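Local structure of JamJ (Lyngbya majuscula, 5DOZ) at residues 51-56 / 72-77; 28-33 / 112-117; 279-282 / 287-290. The protein binds NADPH as the enoyl reductase domain of a polyketide synthase and probably uses it in the reductive step that forms a cyclopropane ring. One frame throughout, in Å; residues are numbered along the deposited sequence.

Contact 1: 51-56 / 72-77; sequences ILNALG and DHLTFG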
ATOM      1  N   ILE A  51      -9.697  -2.980   6.730  1.00 25.80           N
ATOM      2  CA  ILE A  51     -11.090  -3.381   6.540  1.00 26.99           C
ATOM      3  C   ILE A  51     -11.257  -4.891   6.708  1.00 28.07           C
ATOM      4  O   ILE A  51     -12.172  -5.340   7.394  1.00 29.02           O
ATOM      5  CB  ILE A  51     -11.624  -2.904   5.172  1.00 27.52           C
ATOM      6  CG1 ILE A  51     -11.812  -1.384   5.194  1.00 27.22           C
ATOM      7  CG2 ILE A  51     -12.928  -3.609   4.805  1.00 27.64           C
ATOM      8  CD1 ILE A  51     -12.109  -0.799   3.834  1.00 28.18           C
ATOM      9  N   LEU A  52     -10.361  -5.661   6.094  1.00 28.81           N
ATOM     10  CA  LEU A  52     -10.330  -7.117   6.249  1.00 29.95           C
ATOM     11  C   LEU A  52     -10.309  -7.534   7.715  1.00 30.28           C
ATOM     12  O   LEU A  52     -11.087  -8.402   8.124  1.00 30.63           O
ATOM     13  CB  LEU A  52      -9.119  -7.719   5.521  1.00 30.24           C
ATOM     14  CG  LEU A  52      -9.080  -7.660   3.990  1.00 31.14           C
ATOM     15  CD1 LEU A  52      -7.803  -8.307   3.465  1.00 31.94           C
ATOM     16  CD2 LEU A  52     -10.303  -8.313   3.361  1.00 31.49           C
ATOM     17  N   ASN A  53      -9.421  -6.913   8.497  1.00 29.95           N
ATOM     18  CA  ASN A  53      -9.343  -7.149   9.943  1.00 30.16           C
ATOM     19  C   ASN A  53     -10.622  -6.775  10.686  1.00 30.65           C
ATOM     20  O   ASN A  53     -11.049  -7.486  11.597  1.00 31.09           O
ATOM     21  CB  ASN A  53      -8.159  -6.398  10.555  1.00 29.36           C
ATOM     22  CG  ASN A  53      -6.841  -7.109  10.334  1.00 29.67           C
ATOM     23  OD1 ASN A  53      -6.787  -8.339  10.272  1.00 30.32           O
ATOM     24  ND2 ASN A  53      -5.766  -6.340  10.216  1.00 28.61           N
ATOM     25  N   ALA A  54     -11.221  -5.652  10.297  1.00 30.78           N
ATOM     26  CA  ALA A  54     -12.452  -5.182  10.917  1.00 31.66           C
ATOM     27  C   ALA A  54     -13.601  -6.174  10.693  1.00 32.99           C
ATOM     28  O   ALA A  54     -14.457  -6.343  11.560  1.00 33.14           O
ATOM     29  CB  ALA A  54     -12.811  -3.800  10.400  1.00 31.23           C
ATOM     30  N   LEU A  55     -13.596  -6.835   9.536  1.00 33.74           N
ATOM     31  CA  LEU A  55     -14.594  -7.857   9.215  1.00 34.95           C
ATOM     32  C   LEU A  55     -14.163  -9.244   9.694  1.00 36.19           C
ATOM     33  O   LEU A  55     -14.923 -10.207   9.595  1.00 36.97           O
ATOM     34  CB  LEU A  55     -14.898  -7.867   7.711  1.00 34.44           C
ATOM     35  CG  LEU A  55     -15.448  -6.566   7.111  1.00 34.28           C
ATOM     36  CD1 LEU A  55     -15.680  -6.718   5.613  1.00 33.93           C
ATOM     37  CD2 LEU A  55     -16.728  -6.123   7.814  1.00 34.46           C
ATOM     38  N   GLY A  56     -12.941  -9.330  10.216  1.00 36.90           N
ATOM     39  CA  GLY A  56     -12.410 -10.558  10.800  1.00 38.79           C
ATOM     40  C   GLY A  56     -12.063 -11.614   9.775  1.00 40.31           C
ATOM     41  O   GLY A  56     -12.464 -12.770   9.908  1.00 42.18           O
ATOM     42  N   ASP A  72      -9.754  -8.554  21.001  1.00 45.21           N
ATOM     43  CA  ASP A  72      -9.290  -7.576  21.984  1.00 44.73           C
ATOM     44  C   ASP A  72      -7.831  -7.181  21.784  1.00 43.42           C
ATOM     45  O   ASP A  72      -7.385  -6.155  22.300  1.00 44.45           O
ATOM     46  CB  ASP A  72      -9.473  -8.132  23.402  1.00 47.10           C
ATOM     47  CG  ASP A  72     -10.897  -8.577  23.680  1.00 48.35           C
ATOM     48  OD1 ASP A  72     -11.836  -7.987  23.102  1.00 48.93           O
ATOM     49  OD2 ASP A  72     -11.079  -9.517  24.480  1.00 49.88           O
ATOM     50  N   HIS A  73      -7.090  -8.002  21.043  1.00 41.80           N
ATOM     51  CA  HIS A  73      -5.674  -7.745  20.779  1.00 39.86           C
ATOM     52  C   HIS A  73      -5.442  -7.071  19.422  1.00 37.04           C
ATOM     53  O   HIS A  73      -4.308  -6.729  19.075  1.00 36.51           O
ATOM     54  CB  HIS A  73      -4.869  -9.046  20.884  1.00 41.11           C
ATOM     55  CG  HIS A  73      -5.086  -9.788  22.168  1.00 43.21           C
ATOM     56  ND1 HIS A  73      -5.452 -11.116  22.209  1.00 44.70           N
ATOM     57  CD2 HIS A  73      -5.009  -9.380  23.458  1.00 43.74           C
ATOM     58  CE1 HIS A  73      -5.576 -11.498  23.467  1.00 45.86           C
ATOM     59  NE2 HIS A  73      -5.317 -10.462  24.244  1.00 45.42           N
ATOM     60  N   LEU A  74      -6.518  -6.881  18.663  1.00 35.99           N
ATOM     61  CA  LEU A  74      -6.419  -6.283  17.333  1.00 33.85           C
ATOM     62  C   LEU A  74      -6.306  -4.759  17.404  1.00 32.51           C
ATOM     63  O   LEU A  74      -7.094  -4.087  18.077  1.00 32.61           O
ATOM     64  CB  LEU A  74      -7.598  -6.713  16.445  1.00 33.52           C
ATOM     65  CG  LEU A  74      -7.571  -6.397  14.940  1.00 33.35           C
ATOM     66  CD1 LEU A  74      -6.410  -7.071  14.217  1.00 32.71           C
ATOM     67  CD2 LEU A  74      -8.893  -6.785  14.292  1.00 33.15           C
ATOM     68  N   THR A  75      -5.295  -4.232  16.726  1.00 30.69           N
ATOM     69  CA  THR A  75      -5.153  -2.793  16.530  1.00 29.40           C
ATOM     70  C   THR A  75      -5.200  -2.519  15.029  1.00 27.99           C
ATOM     71  O   THR A  75      -5.185  -3.448  14.217  1.00 28.09           O
ATOM     72  CB  THR A  75      -3.842  -2.246  17.142  1.00 29.65           C
ATOM     73  OG1 THR A  75      -2.721  -2.964  16.610  1.00 29.36           O
ATOM     74  CG2 THR A  75      -3.854  -2.362  18.676  1.00 29.46           C
ATOM     75  N   PHE A  76      -5.275  -1.246  14.664  1.00 26.74           N
ATOM     76  CA  PHE A  76      -5.445  -0.853  13.273  1.00 25.35           C
ATOM     77  C   PHE A  76      -4.423   0.209  12.898  1.00 24.47           C
ATOM     78  O   PHE A  76      -4.045   1.024  13.735  1.00 24.34           O
ATOM     79  CB  PHE A  76      -6.872  -0.320  13.054  1.00 25.37           C
ATOM     80  CG  PHE A  76      -7.955  -1.333  13.336  1.00 25.62           C
ATOM     81  CD1 PHE A  76      -8.511  -1.447  14.613  1.00 26.03           C
ATOM     82  CD2 PHE A  76      -8.425  -2.169  12.330  1.00 25.49           C
ATOM     83  CE1 PHE A  76      -9.509  -2.374  14.875  1.00 26.07           C
ATOM     84  CE2 PHE A  76      -9.421  -3.099  12.585  1.00 25.59           C
ATOM     85  CZ  PHE A  76      -9.965  -3.200  13.860  1.00 26.04           C
ATOM     86  N   GLY A  77      -3.976   0.189  11.642  1.00 23.71           N
ATOM     87  CA  GLY A  77      -3.110   1.241  11.102  1.00 22.86           C
ATOM     88  C   GLY A  77      -1.711   0.776  10.751  1.00 22.29           C
ATOM     89  O   GLY A  77      -0.922   0.443  11.635  1.00 22.03           O
TER

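Contact 2: 28-33 / 112-117; sequences ENQVPG and FIICSP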
ATOM      1  N   GLU A  28      -3.405   4.200  27.283  1.00 39.30           N
ATOM      2  CA  GLU A  28      -2.489   4.552  28.361  1.00 40.39           C
ATOM      3  C   GLU A  28      -1.108   4.931  27.839  1.00 39.54           C
ATOM      4  O   GLU A  28      -0.615   4.354  26.863  1.00 38.13           O
ATOM      5  CB  GLU A  28      -2.413   3.466  29.444  1.00 41.97           C
ATOM      6  CG  GLU A  28      -2.348   2.027  28.953  1.00 42.02           C
ATOM      7  CD  GLU A  28      -2.969   1.047  29.940  1.00 43.35           C
ATOM      8  OE1 GLU A  28      -3.342   1.469  31.056  1.00 44.73           O
ATOM      9  OE2 GLU A  28      -3.087  -0.150  29.598  1.00 43.38           O
ATOM     10  N   ASN A  29      -0.502   5.915  28.496  1.00 39.91           N
ATOM     11  CA  ASN A  29       0.808   6.410  28.111  1.00 39.88           C
ATOM     12  C   ASN A  29       1.857   5.303  28.091  1.00 39.66           C
ATOM     13  O   ASN A  29       1.849   4.405  28.940  1.00 40.34           O
ATOM     14  CB  ASN A  29       1.252   7.537  29.043  1.00 40.79           C
ATOM     15  CG  ASN A  29       2.332   8.400  28.429  1.00 40.65           C
ATOM     16  OD1 ASN A  29       2.148   8.967  27.349  1.00 39.99           O
ATOM     17  ND2 ASN A  29       3.472   8.499  29.106  1.00 40.72           N
ATOM     18  N   GLN A  30       2.740   5.365  27.103  1.00 38.48           N
ATOM     19  CA  GLN A  30       3.835   4.416  26.987  1.00 38.26           C
ATOM     20  C   GLN A  30       5.123   5.203  26.783  1.00 36.98           C
ATOM     21  O   GLN A  30       5.123   6.252  26.134  1.00 36.64           O
ATOM     22  CB  GLN A  30       3.592   3.452  25.821  1.00 38.73           C
ATOM     23  CG  GLN A  30       4.300   2.105  25.951  1.00 40.67           C
ATOM     24  CD  GLN A  30       3.424   1.025  26.567  1.00 41.92           C
ATOM     25  OE1 GLN A  30       2.278   0.830  26.159  1.00 42.77           O
ATOM     26  NE2 GLN A  30       3.966   0.309  27.549  1.00 42.61           N
ATOM     27  N   VAL A  31       6.213   4.696  27.347  1.00 35.97           N
ATOM     28  CA  VAL A  31       7.501   5.379  27.310  1.00 34.60           C
ATOM     29  C   VAL A  31       8.416   4.637  26.339  1.00 32.69           C
ATOM     30  O   VAL A  31       8.485   3.405  26.378  1.00 32.36           O
ATOM     31  CB  VAL A  31       8.137   5.467  28.724  1.00 35.68           C
ATOM     32  CG1 VAL A  31       9.455   6.233  28.699  1.00 35.61           C
ATOM     33  CG2 VAL A  31       7.177   6.130  29.702  1.00 36.70           C
ATOM     34  N   PRO A  32       9.101   5.378  25.447  1.00 31.34           N
ATOM     35  CA  PRO A  32      10.016   4.711  24.523  1.00 30.24           C
ATOM     36  C   PRO A  32      11.235   4.173  25.270  1.00 30.49           C
ATOM     37  O   PRO A  32      11.953   4.940  25.921  1.00 29.94           O
ATOM     38  CB  PRO A  32      10.417   5.824  23.548  1.00 29.96           C
ATOM     39  CG  PRO A  32      10.205   7.095  24.307  1.00 30.58           C
ATOM     40  CD  PRO A  32       9.040   6.836  25.216  1.00 31.05           C
ATOM     41  N   GLY A  33      11.439   2.859  25.196  1.00 30.02           N
ATOM     42  CA  GLY A  33      12.610   2.229  25.803  1.00 30.58           C
ATOM     43  C   GLY A  33      13.807   2.274  24.870  1.00 30.16           C
ATOM     44  O   GLY A  33      13.813   3.028  23.897  1.00 30.01           O
ATOM     45  N   PHE A 112      -0.609   7.935  19.946  1.00 24.68           N
ATOM     46  CA  PHE A 112       0.839   7.818  20.000  1.00 25.00           C
ATOM     47  C   PHE A 112       1.218   6.374  19.717  1.00 24.74           C
ATOM     48  O   PHE A 112       0.522   5.447  20.132  1.00 24.62           O
ATOM     49  CB  PHE A 112       1.372   8.223  21.385  1.00 25.54           C
ATOM     50  CG  PHE A 112       1.258   9.697  21.685  1.00 26.32           C
ATOM     51  CD1 PHE A 112       0.049  10.255  22.099  1.00 26.86           C
ATOM     52  CD2 PHE A 112       2.371  10.526  21.591  1.00 26.54           C
ATOM     53  CE1 PHE A 112      -0.056  11.612  22.376  1.00 27.34           C
ATOM     54  CE2 PHE A 112       2.276  11.883  21.881  1.00 26.88           C
ATOM     55  CZ  PHE A 112       1.063  12.428  22.270  1.00 27.13           C
ATOM     56  N   ILE A 113       2.319   6.181  19.002  1.00 24.62           N
ATOM     57  CA  ILE A 113       2.857   4.837  18.818  1.00 24.80           C
ATOM     58  C   ILE A 113       4.294   4.752  19.300  1.00 24.80           C
ATOM     59  O   ILE A 113       5.028   5.738  19.272  1.00 24.64           O
ATOM     60  CB  ILE A 113       2.761   4.329  17.355  1.00 24.44           C
ATOM     61  CG1 ILE A 113       3.715   5.102  16.435  1.00 24.32           C
ATOM     62  CG2 ILE A 113       1.317   4.371  16.867  1.00 24.67           C
ATOM     63  CD1 ILE A 113       4.029   4.386  15.139  1.00 24.18           C
ATOM     64  N   ILE A 114       4.673   3.566  19.763  1.00 25.21           N
ATOM     65  CA  ILE A 114       6.066   3.250  20.027  1.00 25.50           C
ATOM     66  C   ILE A 114       6.507   2.333  18.896  1.00 25.70           C
ATOM     67  O   ILE A 114       5.863   1.321  18.620  1.00 25.91           O
ATOM     68  CB  ILE A 114       6.261   2.514  21.375  1.00 25.71           C
ATOM     69  CG1 ILE A 114       5.608   3.281  22.539  1.00 25.82           C
ATOM     70  CG2 ILE A 114       7.746   2.239  21.624  1.00 25.59           C
ATOM     71  CD1 ILE A 114       6.238   4.619  22.879  1.00 25.71           C
ATOM     72  N   CYS A 115       7.587   2.704  18.222  1.00 25.91           N
ATOM     73  CA  CYS A 115       8.099   1.888  17.138  1.00 26.05           C
ATOM     74  C   CYS A 115       9.602   2.043  16.994  1.00 25.96           C
ATOM     75  O   CYS A 115      10.212   2.905  17.628  1.00 25.83           O
ATOM     76  CB  CYS A 115       7.393   2.219  15.816  1.00 26.12           C
ATOM     77  SG  CYS A 115       7.990   3.715  14.997  1.00 26.85           S
ATOM     78  N   SER A 116      10.174   1.186  16.158  1.00 26.00           N
ATOM     79  CA  SER A 116      11.583   1.214  15.806  1.00 25.98           C
ATOM     80  C   SER A 116      11.909   2.440  14.956  1.00 25.67           C
ATOM     81  O   SER A 116      11.059   2.909  14.189  1.00 25.17           O
ATOM     82  CB  SER A 116      11.925  -0.062  15.030  1.00 26.19           C
ATOM     83  OG  SER A 116      13.219   0.001  14.458  1.00 26.59           O
ATOM     84  N   PRO A 117      13.140   2.967  15.091  1.00 25.51           N
ATOM     85  CA  PRO A 117      13.609   4.018  14.186  1.00 25.28           C
ATOM     86  C   PRO A 117      13.793   3.527  12.747  1.00 25.20           C
ATOM     87  O   PRO A 117      13.993   4.339  11.847  1.00 25.33           O
ATOM     88  CB  PRO A 117      14.963   4.420  14.780  1.00 25.24           C
ATOM     89  CG  PRO A 117      15.399   3.243  15.575  1.00 25.68           C
ATOM     90  CD  PRO A 117      14.131   2.668  16.140  1.00 25.45           C
TER

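Contact 3: 279-282 / 287-290; sequences EEFN and LYYQ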
ATOM      1  N   GLU A 279       6.673  -8.223   5.358  1.00 30.21           N
ATOM      2  CA  GLU A 279       7.426  -9.476   5.418  1.00 32.14           C
ATOM      3  C   GLU A 279       8.853  -9.262   4.896  1.00 32.47           C
ATOM      4  O   GLU A 279       9.805  -9.826   5.440  1.00 32.83           O
ATOM      5  CB  GLU A 279       6.686 -10.571   4.630  1.00 33.52           C
ATOM      6  CG  GLU A 279       7.436 -11.870   4.377  1.00 36.18           C
ATOM      7  CD  GLU A 279       6.658 -12.842   3.488  1.00 38.36           C
ATOM      8  OE1 GLU A 279       5.410 -12.892   3.577  1.00 39.08           O
ATOM      9  OE2 GLU A 279       7.293 -13.570   2.693  1.00 39.92           O
ATOM     10  N   GLU A 280       8.993  -8.434   3.859  1.00 32.34           N
ATOM     11  CA  GLU A 280      10.309  -8.077   3.310  1.00 32.41           C
ATOM     12  C   GLU A 280      11.143  -7.210   4.261  1.00 32.12           C
ATOM     13  O   GLU A 280      12.373  -7.320   4.297  1.00 32.53           O
ATOM     14  CB  GLU A 280      10.174  -7.398   1.938  1.00 32.48           C
ATOM     15  CG  GLU A 280       9.573  -8.278   0.845  1.00 33.15           C
ATOM     16  CD  GLU A 280      10.264  -9.630   0.702  1.00 34.29           C
ATOM     17  OE1 GLU A 280      11.471  -9.743   1.011  1.00 34.84           O
ATOM     18  OE2 GLU A 280       9.598 -10.590   0.269  1.00 34.86           O
ATOM     19  N   PHE A 281      10.475  -6.348   5.023  1.00 31.30           N
ATOM     20  CA  PHE A 281      11.143  -5.572   6.063  1.00 31.28           C
ATOM     21  C   PHE A 281      11.588  -6.472   7.223  1.00 32.41           C
ATOM     22  O   PHE A 281      12.655  -6.261   7.799  1.00 32.68           O
ATOM     23  CB  PHE A 281      10.252  -4.426   6.548  1.00 30.15           C
ATOM     24  CG  PHE A 281      10.725  -3.782   7.819  1.00 29.90           C
ATOM     25  CD1 PHE A 281      11.740  -2.833   7.800  1.00 29.77           C
ATOM     26  CD2 PHE A 281      10.152  -4.125   9.040  1.00 29.90           C
ATOM     27  CE1 PHE A 281      12.174  -2.240   8.976  1.00 29.75           C
ATOM     28  CE2 PHE A 281      10.588  -3.540  10.217  1.00 29.81           C
ATOM     29  CZ  PHE A 281      11.602  -2.597  10.184  1.00 29.58           C
ATOM     30  N   ASN A 282      10.770  -7.473   7.551  1.00 33.40           N
ATOM     31  CA  ASN A 282      11.131  -8.511   8.525  1.00 34.84           C
ATOM     32  C   ASN A 282      12.478  -9.171   8.245  1.00 36.24           C
ATOM     33  O   ASN A 282      13.243  -9.448   9.172  1.00 36.72           O
ATOM     34  CB  ASN A 282      10.054  -9.601   8.578  1.00 35.19           C
ATOM     35  CG  ASN A 282       9.170  -9.498   9.802  1.00 35.63           C
ATOM     36  OD1 ASN A 282       9.641  -9.207  10.905  1.00 36.17           O
ATOM     37  ND2 ASN A 282       7.876  -9.758   9.618  1.00 35.09           N
ATOM     38  N   LEU A 287      15.287  -2.074   4.508  1.00 30.16           N
ATOM     39  CA  LEU A 287      14.488  -1.923   3.281  1.00 29.09           C
ATOM     40  C   LEU A 287      13.786  -0.575   3.113  1.00 27.99           C
ATOM     41  O   LEU A 287      13.824   0.003   2.023  1.00 27.71           O
ATOM     42  CB  LEU A 287      13.465  -3.054   3.139  1.00 29.08           C
ATOM     43  CG  LEU A 287      12.578  -2.941   1.890  1.00 29.25           C
ATOM     44  CD1 LEU A 287      13.326  -3.390   0.633  1.00 29.53           C
ATOM     45  CD2 LEU A 287      11.277  -3.706   2.069  1.00 28.45           C
ATOM     46  N   TYR A 288      13.138  -0.087   4.173  1.00 27.16           N
ATOM     47  CA  TYR A 288      12.445   1.203   4.108  1.00 26.70           C
ATOM     48  C   TYR A 288      13.425   2.353   3.872  1.00 27.46           C
ATOM     49  O   TYR A 288      13.170   3.230   3.046  1.00 27.46           O
ATOM     50  CB  TYR A 288      11.569   1.460   5.350  1.00 25.90           C
ATOM     51  CG  TYR A 288      10.455   0.441   5.566  1.00 25.38           C
ATOM     52  CD1 TYR A 288       9.824  -0.184   4.485  1.00 25.10           C
ATOM     53  CD2 TYR A 288      10.023   0.118   6.851  1.00 25.02           C
ATOM     54  CE1 TYR A 288       8.811  -1.111   4.683  1.00 24.95           C
ATOM     55  CE2 TYR A 288       9.004  -0.802   7.057  1.00 24.95           C
ATOM     56  CZ  TYR A 288       8.404  -1.416   5.969  1.00 24.95           C
ATOM     57  OH  TYR A 288       7.398  -2.342   6.164  1.00 24.91           O
ATOM     58  N   TYR A 289      14.549   2.331   4.586  1.00 28.50           N
ATOM     59  CA  TYR A 289      15.604   3.328   4.412  1.00 29.58           C
ATOM     60  C   TYR A 289      16.087   3.382   2.958  1.00 29.81           C
ATOM     61  O   TYR A 289      16.143   4.455   2.355  1.00 30.24           O
ATOM     62  CB  TYR A 289      16.772   3.046   5.375  1.00 30.50           C
ATOM     63  CG  TYR A 289      18.012   3.893   5.160  1.00 31.55           C
ATOM     64  CD1 TYR A 289      18.114   5.169   5.715  1.00 32.28           C
ATOM     65  CD2 TYR A 289      19.094   3.408   4.426  1.00 32.38           C
ATOM     66  CE1 TYR A 289      19.254   5.945   5.533  1.00 33.09           C
ATOM     67  CE2 TYR A 289      20.237   4.175   4.236  1.00 33.33           C
ATOM     68  CZ  TYR A 289      20.310   5.446   4.790  1.00 33.78           C
ATOM     69  OH  TYR A 289      21.442   6.217   4.606  1.00 34.87           O
ATOM     70  N   GLN A 290      16.423   2.225   2.397  1.00 29.68           N
ATOM     71  CA  GLN A 290      16.944   2.172   1.035  1.00 29.92           C
ATOM     72  C   GLN A 290      15.947   2.682  -0.004  1.00 29.29           C
ATOM     73  O   GLN A 290      16.285   3.547  -0.812  1.00 29.58           O
ATOM     74  CB  GLN A 290      17.445   0.768   0.678  1.00 30.57           C
ATOM     75  CG  GLN A 290      18.890   0.505   1.094  1.00 32.10           C
ATOM     76  CD  GLN A 290      19.907   1.411   0.400  1.00 32.71           C
ATOM     77  OE1 GLN A 290      19.680   1.903  -0.712  1.00 32.89           O
ATOM     78  NE2 GLN A 290      21.042   1.627   1.058  1.00 33.15           N
TER

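Contact 1: 51-56 / 72-77
N53 and L74 carry this buried contact, with F76 closing it on the side of A54. The isobutyl group of L74 straddles the asparagine: methyl CD2 lies 3.8 Å from N53 CB and also reaches the backbone, 3.5 Å from N53 O, while methyl CD1 rests against the amide carbon, 3.9 Å from N53 CG. The two side chains cross obliquely, and the contact falls on CB and CG of N53, its aliphatic root and amide carbon. L74 gets there because its CG is anti to the backbone N (chi1 -170°), which sends both methyls out to the helix. The polar end of N53 is turned to another partner, since OD1 accepts a hydrogen bond from ND2 of N62; asparagine thus suits a place needing a short apolar stem and a buried polar end.

F76 approaches with one corner of its ring. F76 CE2 lies 3.9 Å from A54 N, which sits at the ring edge and in its plane, and 4.1 Å from A54 CB; the small alanine lets the phenyl edge come right up to the helix backbone. The last turn of helix 48-54 thus packs on the loop that leads into strand 79-87. Strand 9-13 adds L11 and I13 against F76, and helix 317-326 covers I51.

Contact 2: 28-33 / 112-117
At the surface of the enoyl reductase fold, the loop 28-33, which runs from strand 22-26 to strand 37-45, packs over I114 of strand 112-115, itself paired antiparallel with strand 37-45. I114 is the one strand residue that makes the contact, its side chain pointing out of the sheet toward the loop. I114 CG1 lies 3.8 Å from Q30 CG, and the two side chains cross at about a right angle, methylene over methylene. Beyond it, methyl CD1 lies beneath the loop backbone, 3.8 Å from Q30 O and 3.9 Å from P32 N; the proline ring adds CD, 4.3 Å from I114 CD1. With CG1 anti to the carbonyl carbon (chi1 -53°), the longer branch of the isoleucine is carried under the loop.

Glutamine suits this exposed place because its methylenes can lie on an apolar neighbour, and proline brings an apolar ring with no N-H to satisfy. K38 takes the polar side of the loop, its NZ bonding Q30 O and N29 OD1. Between the two segments the contact is therefore held by dispersion and the burial of carbon surface, whereas polar bonds to the loop come from K38 of strand 37-45 and from E36 just before it.

Contact 3: 279-282 / 287-290
An aromatic pair, F281 and Y288, dominates this contact. The side chains cross at about a right angle, yet their ring planes are almost parallel, 4° apart, with centroids 4.6 Å from each other and the rings slid so far that they barely overlap. Y288 CE2 stands over a face of the phenylalanine, 3.5 Å from F281 CD1, and the phenol end runs on beneath the stem, with Y288 OH 3.6 Å from F281 CB. F281 has its CG anti to the backbone N (chi1 167°), which swings the phenyl across to the second helix. Cutting Y288 back to an alanine would probably leave the F281 face that CE2 covers without its aromatic neighbour, and the ring freer to turn.

Aliphatic packing comes second: L287 CD2 touches E280 CB at 3.9 Å and F281 N at 4.0 Å, a branched leucine filling the angle beside the helix backbone.

The E280 carboxylate turns away to a salt bridge with R283 of its own helix. Helix 136-149 packs on both helices, H144 against E280 and L287, F140 against Y288. Two consecutive short helices, 277-283 and 287-293, thus pack through a tight connection after strand 271-274, outermost in the Rossmann-type sheet.

From the N terminus, the chain first passes 28-33, which opens the loop that contact 2 will close at 112-117, with 78 residues between. Nested wholly inside it is contact 1, a shorter loop of 15 intervening residues from helix 48-54 to the approach of strand 79-87. Contact 1 lies buried in the GroES-like part of the fold; contact 2, at the surface, joins a strand of it to the loop after strand 22-26. Contact 3 comes in series after both, closing a connection of four residues, the first still helical, beyond the last strand of the parallel cofactor-binding sheet. No two contacts touch; contacts 2 and 3 come nearest, about 5 Å between their closest atoms.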